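Local coordinates for protein ORF10 (Moritella marina, PDB 6RIW) that forms the ketosynthase–chain length factor didomain of a polyunsaturated fatty acid synthase, where it probably condenses carrier-protein-bound acyl units to extend the growing chain, at residues L112-I118 / G184-F190; L521-K526 / V711-G715; Q760-R764 / A850-D854. All coordinates share one frame; numbering follows the deposited sequence.

Contact 1 (L112-I118 / G184-F190); sequences LENCGVI and GLGGSHF
From Leu112 to Ile118 and from Gly184 to Phe190 the two backbones run side by side, first as turns tied by hydrogen bonds and then as parallel neighbours in the N-terminal sheet of the thiolase fold, with Val117 opposite His189 and Ile118 opposite Phe190. Leu112 O grips two amides that reach it from opposite faces of its plane: Gly186 N at 2.9 Å across the contact, nearly straight at 167°, and Cys115 N within its own turn. Next, Gly187 N meets Cys115 O at 2.9 Å, and Val117 N meets Ser188 O at 2.9 Å. The return bond from Phe190 N to Val117 O is weak. Glycines suit the entry into the strand: Gly184 closes helix 174-183 in a Schellman motif, and Gly186 and Gly187, bare of side chains, let the chain press against the carbonyls of Glu113 and Cys115.

Leu185 is the main apolar side chain of this turn. Its CD2 touches Leu112 CD2 at 4.0 Å, while the other branch, CD1, rests on Val117 CG1 at 3.8 Å, the side chains crossing at about a right angle. Val117 CG1 also leans on His189 CB, 3.5 Å away. Helix 198-211 covers Ile118 and Phe190, whereas helix 668-682 of the second half touches His189 and Phe190; strand 189-193 pairs antiparallel with strand 659-663 there, as across a ketosynthase dimer. With its CG between the backbone N and the carbonyl carbon (chi1 59°), the Phe190 ring comes alongside Ile118, whose CG1 lies over the ring face in a CH-pi contact, 4.2 Å from the centroid, while Ile118 CD1 reaches Phe190 CZ at 3.7 Å.

Contact 2 (L521-K526 / V711-G715); sequences LRKAPK and VNEKG
Glu713 is turned off a staggered position at chi1 (-106°) and extended beyond CG, which carries its carboxylate along the 521-526 loop to the amides of Arg522 and Lys523; Lys523 has its CG between its own backbone N and carbonyl carbon (chi1 61°), which brings that CG alongside Glu713 OE2 as the two chains slide past each other in opposite directions. Here two loops of the thiolase fold clasp each other in the chain length factor half, one leading into strand 527-528 and the other following helix 699-706.

A single oxygen, Glu713 OE2, accepts two successive backbone N-H groups. Lys523 N, 3.0 Å from Glu713 OE2, meets it nearly along the C-O axis, and Arg522 N adds a weak, bent bond to the same atom. Glutamate suits this place because its extended chain spans the distance and one carboxylate oxygen can accept from both amides. At the other end of the residue, Glu713 O takes Lys526 N at 2.9 Å in an almost straight bond (167°). Bends at chi3 and chi4 turn Lys523 back, and its NZ meets Ala524 O at 2.9 Å, with only a weak bond to Glu713 O; Glu500 gives this ammonium a salt bridge.

Beneath the polar layer, Val711 CG1 touches Leu521 CD2 at 3.9 Å, and both methyls of Val711 pack on Pro525 CG. The stiff ring of Pro525 reaches as far as Val741 of strand 741-752. Gly715, with positive phi and no side chain, allows its CA to lie close to Lys526 O. That carbonyl is joined to the other loop by a water, which donates to Lys526 O at 2.6 Å and to Asn712 O at 2.7 Å.

Contact 3 (Q760-R764 / A850-D854); sequences QVYAR and ALLLD
Tyr762 and Ala763 lie against the last turn of helix 841-854, with CA atoms 4.9 Å apart for Tyr762 and Asp854 and 5.3 Å apart for Ala763 and Ala850. No hydrogen bond crosses between the two segments, which are joined by packing. The small methyl of Ala763 allows this closeness: its CB sits 4.0 Å from Ala850 CA and 4.0 Å from Leu853 CD1, fitting against the helix between two residues three positions apart.

Tyr762 contributes the largest surface. In the chain length factor half, which has the thiolase fold, strand 763-772 runs between strands 469-478 and 876-884, and the helix covers them: Met474 of the first touches Ala850 and Leu851, and Leu882 of the second touches Leu853. The Tyr762 ring lies across the helix axis, and its CE1 approaches Leu851 CD2 at 4.3 Å, while its hydroxyl is hydrogen-bonded to Asp567 and its ring stacks with His889.

Asp854 points its CG anti to the backbone N (chi1 -169°), which places the carboxylate beside Tyr762. Its CG comes 3.8 Å from Tyr762 CD1, with the carboxylate and ring planes 61° apart. Asp854 OD1 also lies 3.4 Å from Tyr762 O; both are acceptors, and the neighbouring amide His889 N supplies the hydrogen bond that OD1 receives.

Along the chain the three contacts follow in series, and none touches another. Contact 1 belongs to the ketosynthase half, whereas contacts 2 and 3 both belong to the chain length factor half, in its N-terminal and C-terminal family regions. The centres of contact 1 and contact 2 are about 38 Å apart, those of contact 1 and contact 3 about 32 Å, and those of contact 2 and contact 3 about 35 Å. Strands link them nonetheless: strand 189-193 of contact 1 pairs with strand 659-663 of the second half, and strand 469-478 pairs with both strand 741-752, which Pro525 and Val711 of contact 2 touch, and strand 763-772 of contact 3. This is consistent with two thiolase-type halves joined in one chain, paired as in a ketosynthase dimer.

Contact 1 (L112-I118 / G184-F190)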
loop_
_atom_site.group_PDB
_atom_site.type_symbol
_atom_site.label_atom_id
_atom_site.label_comp_id
_atom_site.label_asym_id
_atom_site.label_seq_id
_atom_site.Cartn_x
_atom_site.Cartn_y
_atom_site.Cartn_z
ATOM N N LEU A 112 20.402 -11.385 -11.962
ATOM C CA LEU A 112 19.539 -10.463 -11.232
ATOM C C LEU A 112 19.422 -9.108 -11.915
ATOM O O LEU A 112 18.483 -8.368 -11.609
ATOM C CB LEU A 112 20.040 -10.317 -9.793
ATOM C CG LEU A 112 20.040 -11.629 -9.001
ATOM C CD1 LEU A 112 20.529 -11.429 -7.555
ATOM C CD2 LEU A 112 18.685 -12.310 -9.044
ATOM N N GLU A 113 20.303 -8.794 -12.875
ATOM C CA GLU A 113 20.156 -7.571 -13.656
ATOM C C GLU A 113 18.812 -7.506 -14.365
ATOM O O GLU A 113 18.280 -6.414 -14.597
ATOM C CB GLU A 113 21.292 -7.464 -14.668
ATOM C CG GLU A 113 21.323 -6.150 -15.425
ATOM C CD GLU A 113 22.722 -5.805 -15.934
ATOM O OE1 GLU A 113 23.496 -6.750 -16.242
ATOM O OE2 GLU A 113 23.038 -4.590 -16.020
ATOM N N ASN A 114 18.237 -8.649 -14.712
ATOM C CA ASN A 114 16.941 -8.677 -15.377
ATOM C C ASN A 114 15.856 -9.288 -14.501
ATOM O O ASN A 114 14.932 -9.930 -15.009
ATOM C CB ASN A 114 17.072 -9.427 -16.703
ATOM C CG ASN A 114 17.991 -8.709 -17.654
ATOM O OD1 ASN A 114 19.042 -9.225 -18.021
ATOM N ND2 ASN A 114 17.631 -7.490 -18.011
ATOM N N CYS A 115 15.961 -9.098 -13.185
ATOM C CA CYS A 115 14.975 -9.588 -12.226
ATOM C C CYS A 115 14.278 -8.399 -11.570
ATOM O O CYS A 115 14.943 -7.446 -11.148
ATOM C CB CYS A 115 15.641 -10.448 -11.153
ATOM S SG CYS A 115 14.521 -11.272 -9.984
ATOM N N GLY A 116 12.948 -8.448 -11.500
ATOM C CA GLY A 116 12.169 -7.447 -10.804
ATOM C C GLY A 116 11.541 -8.033 -9.546
ATOM O O GLY A 116 11.743 -9.201 -9.212
ATOM N N VAL A 117 10.781 -7.193 -8.836
ATOM C CA VAL A 117 10.092 -7.659 -7.625
ATOM C C VAL A 117 8.776 -6.904 -7.469
ATOM O O VAL A 117 8.732 -5.684 -7.625
ATOM C CB VAL A 117 10.967 -7.530 -6.359
ATOM C CG1 VAL A 117 11.567 -6.118 -6.215
ATOM C CG2 VAL A 117 10.166 -7.945 -5.106
ATOM N N ILE A 118 7.693 -7.638 -7.187
ATOM C CA ILE A 118 6.396 -7.050 -6.846
ATOM C C ILE A 118 6.001 -7.546 -5.460
ATOM O O ILE A 118 5.947 -8.758 -5.219
ATOM C CB ILE A 118 5.313 -7.384 -7.895
ATOM C CG1 ILE A 118 5.722 -6.822 -9.261
ATOM C CG2 ILE A 118 3.968 -6.796 -7.475
ATOM C CD1 ILE A 118 4.802 -7.262 -10.414
ATOM N N GLY A 184 20.423 -6.464 -5.232
ATOM C CA GLY A 184 21.035 -6.196 -6.522
ATOM C C GLY A 184 20.154 -6.464 -7.720
ATOM O O GLY A 184 20.660 -6.837 -8.783
ATOM N N LEU A 185 18.849 -6.270 -7.591
ATOM C CA LEU A 185 17.924 -6.469 -8.706
ATOM C C LEU A 185 17.933 -5.280 -9.667
ATOM O O LEU A 185 17.818 -4.128 -9.238
ATOM C CB LEU A 185 16.510 -6.657 -8.166
ATOM C CG LEU A 185 16.362 -7.673 -7.044
ATOM C CD1 LEU A 185 14.867 -7.848 -6.780
ATOM C CD2 LEU A 185 17.029 -8.994 -7.453
ATOM N N GLY A 186 18.000 -5.556 -10.968
ATOM C CA GLY A 186 18.010 -4.486 -11.953
ATOM C C GLY A 186 16.721 -4.243 -12.724
ATOM O O GLY A 186 16.692 -3.402 -13.633
ATOM N N GLY A 187 15.645 -4.962 -12.393
ATOM C CA GLY A 187 14.392 -4.855 -13.109
ATOM C C GLY A 187 13.381 -3.984 -12.370
ATOM O O GLY A 187 13.714 -3.243 -11.447
ATOM N N SER A 188 12.132 -4.047 -12.827
ATOM C CA SER A 188 11.076 -3.196 -12.273
ATOM C C SER A 188 10.720 -3.624 -10.856
ATOM O O SER A 188 10.823 -4.799 -10.496
ATOM C CB SER A 188 9.811 -3.257 -13.135
ATOM O OG SER A 188 10.091 -2.951 -14.480
ATOM N N HIS A 189 10.270 -2.662 -10.052
ATOM C CA HIS A 189 9.865 -2.979 -8.691
ATOM C C HIS A 189 8.806 -1.995 -8.227
ATOM O O HIS A 189 8.877 -0.804 -8.545
ATOM C CB HIS A 189 11.049 -2.989 -7.706
ATOM C CG HIS A 189 11.975 -1.814 -7.815
ATOM N ND1 HIS A 189 11.871 -0.704 -7.009
ATOM C CD2 HIS A 189 13.062 -1.610 -8.597
ATOM C CE1 HIS A 189 12.832 0.152 -7.308
ATOM N NE2 HIS A 189 13.573 -0.375 -8.271
ATOM N N PHE A 190 7.813 -2.514 -7.504
ATOM C CA PHE A 190 6.828 -1.696 -6.808
ATOM C C PHE A 190 6.142 -2.568 -5.767
ATOM O O PHE A 190 6.288 -3.791 -5.759
ATOM C CB PHE A 190 5.809 -1.057 -7.766
ATOM C CG PHE A 190 4.996 -2.045 -8.596
ATOM C CD1 PHE A 190 5.473 -2.506 -9.818
ATOM C CD2 PHE A 190 3.733 -2.456 -8.170
ATOM C CE1 PHE A 190 4.697 -3.416 -10.600
ATOM C CE2 PHE A 190 2.948 -3.328 -8.936
ATOM C CZ PHE A 190 3.431 -3.812 -10.152
#

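Contact 2 (L521-K526 / V711-G715)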
loop_
_atom_site.group_PDB
_atom_site.type_symbol
_atom_site.label_atom_id
_atom_site.label_comp_id
_atom_site.label_asym_id
_atom_site.label_seq_id
_atom_site.Cartn_x
_atom_site.Cartn_y
_atom_site.Cartn_z
ATOM N N LEU A 521 11.711 24.733 12.865
ATOM C CA LEU A 521 10.863 25.564 12.012
ATOM C C LEU A 521 10.506 26.851 12.741
ATOM O O LEU A 521 9.981 26.808 13.867
ATOM C CB LEU A 521 9.567 24.822 11.649
ATOM C CG LEU A 521 9.630 23.668 10.637
ATOM C CD1 LEU A 521 8.290 22.933 10.577
ATOM C CD2 LEU A 521 10.005 24.220 9.265
ATOM N N ARG A 522 10.734 27.989 12.082
ATOM C CA ARG A 522 10.249 29.251 12.631
ATOM C C ARG A 522 8.750 29.414 12.440
ATOM O O ARG A 522 8.088 30.070 13.252
ATOM C CB ARG A 522 10.996 30.421 11.981
ATOM C CG ARG A 522 12.490 30.169 11.784
ATOM C CD ARG A 522 13.249 31.463 11.468
ATOM N NE ARG A 522 13.367 32.328 12.644
ATOM C CZ ARG A 522 14.389 32.316 13.499
ATOM N NH1 ARG A 522 15.411 31.485 13.320
ATOM N NH2 ARG A 522 14.392 33.146 14.537
ATOM N N LYS A 523 8.196 28.822 11.384
ATOM C CA LYS A 523 6.781 28.935 11.065
ATOM C C LYS A 523 6.403 27.696 10.273
ATOM O O LYS A 523 7.275 26.994 9.754
ATOM C CB LYS A 523 6.487 30.210 10.243
ATOM C CG LYS A 523 7.223 30.244 8.890
ATOM C CD LYS A 523 6.910 31.516 8.091
ATOM C CE LYS A 523 5.434 31.583 7.698
ATOM N NZ LYS A 523 5.241 30.797 6.462
ATOM N N ALA A 524 5.111 27.414 10.186
ATOM C CA ALA A 524 4.686 26.411 9.216
ATOM C C ALA A 524 4.978 26.968 7.820
ATOM O O ALA A 524 4.716 28.156 7.573
ATOM C CB ALA A 524 3.197 26.092 9.364
ATOM N N PRO A 525 5.570 26.183 6.911
ATOM C CA PRO A 525 5.971 26.741 5.611
ATOM C C PRO A 525 4.775 27.256 4.843
ATOM O O PRO A 525 3.679 26.714 4.923
ATOM C CB PRO A 525 6.623 25.553 4.879
ATOM C CG PRO A 525 7.016 24.609 5.940
ATOM C CD PRO A 525 6.014 24.784 7.074
ATOM N N LYS A 526 5.003 28.304 4.061
ATOM C CA LYS A 526 4.006 28.667 3.076
ATOM C C LYS A 526 4.010 27.587 1.995
ATOM O O LYS A 526 5.084 27.165 1.561
ATOM C CB LYS A 526 4.345 30.038 2.496
ATOM C CG LYS A 526 3.260 30.564 1.574
ATOM C CD LYS A 526 3.400 32.074 1.396
ATOM C CE LYS A 526 2.489 32.572 0.278
ATOM N NZ LYS A 526 2.936 33.934 -0.140
ATOM N N VAL A 711 13.149 22.358 3.926
ATOM C CA VAL A 711 11.929 22.873 3.311
ATOM C C VAL A 711 12.077 24.371 3.080
ATOM O O VAL A 711 12.850 25.055 3.762
ATOM C CB VAL A 711 10.707 22.554 4.199
ATOM C CG1 VAL A 711 10.708 23.374 5.497
ATOM C CG2 VAL A 711 9.381 22.742 3.435
ATOM N N ASN A 712 11.348 24.885 2.099
ATOM C CA ASN A 712 11.287 26.322 1.814
ATOM C C ASN A 712 10.192 26.928 2.688
ATOM O O ASN A 712 9.003 26.779 2.409
ATOM C CB ASN A 712 11.018 26.540 0.324
ATOM C CG ASN A 712 11.130 28.014 -0.096
ATOM O OD1 ASN A 712 10.876 28.915 0.695
ATOM N ND2 ASN A 712 11.500 28.250 -1.356
ATOM N N GLU A 713 10.587 27.604 3.773
ATOM C CA GLU A 713 9.582 28.116 4.699
ATOM C C GLU A 713 8.783 29.263 4.093
ATOM O O GLU A 713 7.628 29.482 4.467
ATOM C CB GLU A 713 10.254 28.576 5.992
ATOM C CG GLU A 713 10.034 27.649 7.141
ATOM C CD GLU A 713 10.893 28.024 8.334
ATOM O OE1 GLU A 713 12.102 27.715 8.319
ATOM O OE2 GLU A 713 10.354 28.631 9.278
ATOM N N LYS A 714 9.370 29.995 3.152
ATOM C CA LYS A 714 8.705 31.168 2.602
ATOM C C LYS A 714 7.813 30.840 1.419
ATOM O O LYS A 714 6.995 31.682 1.022
ATOM C CB LYS A 714 9.758 32.217 2.208
ATOM C CG LYS A 714 10.308 32.993 3.403
ATOM C CD LYS A 714 9.285 33.056 4.557
ATOM C CE LYS A 714 9.834 33.714 5.823
ATOM N NZ LYS A 714 8.794 34.547 6.530
ATOM N N GLY A 715 7.916 29.627 0.884
ATOM C CA GLY A 715 7.123 29.183 -0.243
ATOM C C GLY A 715 7.294 30.083 -1.442
ATOM O O GLY A 715 6.304 30.517 -2.032
HETATM O O HOH W 1 7.053 25.548 0.934
#

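Contact 3 (Q760-R764 / A850-D854)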
loop_
_atom_site.group_PDB
_atom_site.type_symbol
_atom_site.label_atom_id
_atom_site.label_comp_id
_atom_site.label_asym_id
_atom_site.label_seq_id
_atom_site.Cartn_x
_atom_site.Cartn_y
_atom_site.Cartn_z
ATOM N N GLN A 760 -10.977 12.635 -28.396
ATOM C CA GLN A 760 -10.844 12.275 -26.989
ATOM C C GLN A 760 -9.491 12.629 -26.393
ATOM O O GLN A 760 -9.372 12.663 -25.168
ATOM C CB GLN A 760 -11.005 10.765 -26.809
ATOM C CG GLN A 760 -12.337 10.203 -27.238
ATOM C CD GLN A 760 -12.452 8.780 -26.788
ATOM O OE1 GLN A 760 -11.980 7.860 -27.469
ATOM N NE2 GLN A 760 -13.033 8.583 -25.605
ATOM N N VAL A 761 -8.460 12.809 -27.211
ATOM C CA VAL A 761 -7.085 12.646 -26.761
ATOM C C VAL A 761 -6.509 13.990 -26.323
ATOM O O VAL A 761 -6.471 14.945 -27.105
ATOM C CB VAL A 761 -6.221 12.015 -27.859
ATOM C CG1 VAL A 761 -4.787 11.892 -27.385
ATOM C CG2 VAL A 761 -6.798 10.653 -28.228
ATOM N N TYR A 762 -6.072 14.063 -25.062
ATOM C CA TYR A 762 -5.264 15.203 -24.639
ATOM C C TYR A 762 -3.876 15.116 -25.243
ATOM O O TYR A 762 -3.427 16.030 -25.943
ATOM C CB TYR A 762 -5.168 15.266 -23.112
ATOM C CG TYR A 762 -6.413 15.733 -22.381
ATOM C CD1 TYR A 762 -6.653 17.085 -22.182
ATOM C CD2 TYR A 762 -7.327 14.814 -21.867
ATOM C CE1 TYR A 762 -7.774 17.526 -21.485
ATOM C CE2 TYR A 762 -8.450 15.233 -21.163
ATOM C CZ TYR A 762 -8.662 16.600 -20.973
ATOM O OH TYR A 762 -9.778 17.008 -20.301
ATOM N N ALA A 763 -3.179 14.007 -24.975
ATOM C CA ALA A 763 -1.810 13.754 -25.393
ATOM C C ALA A 763 -1.606 12.250 -25.301
ATOM O O ALA A 763 -2.416 11.542 -24.701
ATOM C CB ALA A 763 -0.800 14.504 -24.497
ATOM N N ARG A 764 -0.545 11.760 -25.930
ATOM C CA ARG A 764 -0.186 10.355 -25.849
ATOM C C ARG A 764 1.037 10.193 -24.965
ATOM O O ARG A 764 1.961 11.006 -25.027
ATOM C CB ARG A 764 0.109 9.782 -27.233
ATOM C CG ARG A 764 -1.146 9.320 -27.910
ATOM C CD ARG A 764 -0.899 8.789 -29.311
ATOM N NE ARG A 764 -2.228 8.647 -29.887
ATOM C CZ ARG A 764 -2.847 9.609 -30.559
ATOM N NH1 ARG A 764 -4.073 9.401 -31.015
ATOM N NH2 ARG A 764 -2.219 10.755 -30.804
ATOM N N ALA A 850 0.417 17.067 -20.330
ATOM C CA ALA A 850 -0.698 16.753 -21.227
ATOM C C ALA A 850 -1.528 17.991 -21.560
ATOM O O ALA A 850 -1.968 18.152 -22.703
ATOM C CB ALA A 850 -1.584 15.672 -20.612
ATOM N N LEU A 851 -1.757 18.881 -20.581
ATOM C CA LEU A 851 -2.519 20.101 -20.878
ATOM C C LEU A 851 -1.768 20.991 -21.864
ATOM O O LEU A 851 -2.376 21.550 -22.787
ATOM C CB LEU A 851 -2.842 20.870 -19.588
ATOM C CG LEU A 851 -3.875 20.295 -18.593
ATOM C CD1 LEU A 851 -3.898 21.094 -17.266
ATOM C CD2 LEU A 851 -5.300 20.227 -19.183
ATOM N N LEU A 852 -0.446 21.129 -21.694
ATOM C CA LEU A 852 0.347 21.950 -22.605
ATOM C C LEU A 852 0.330 21.387 -24.016
ATOM O O LEU A 852 0.192 22.134 -24.987
ATOM C CB LEU A 852 1.796 22.038 -22.126
ATOM C CG LEU A 852 2.094 22.893 -20.886
ATOM C CD1 LEU A 852 3.617 23.007 -20.699
ATOM C CD2 LEU A 852 1.449 24.269 -20.986
ATOM N N LEU A 853 0.506 20.073 -24.148
ATOM C CA LEU A 853 0.451 19.436 -25.461
ATOM C C LEU A 853 -0.942 19.491 -26.080
ATOM O O LEU A 853 -1.063 19.629 -27.304
ATOM C CB LEU A 853 0.923 17.993 -25.346
ATOM C CG LEU A 853 2.413 17.858 -25.055
ATOM C CD1 LEU A 853 2.670 16.418 -24.624
ATOM C CD2 LEU A 853 3.260 18.225 -26.256
ATOM N N ASP A 854 -1.995 19.394 -25.267
ATOM C CA ASP A 854 -3.349 19.539 -25.783
ATOM C C ASP A 854 -3.601 20.925 -26.367
ATOM O O ASP A 854 -4.468 21.074 -27.239
ATOM C CB ASP A 854 -4.363 19.264 -24.682
ATOM C CG ASP A 854 -5.778 19.148 -25.228
ATOM O OD1 ASP A 854 -5.981 18.339 -26.152
ATOM O OD2 ASP A 854 -6.685 19.866 -24.763
#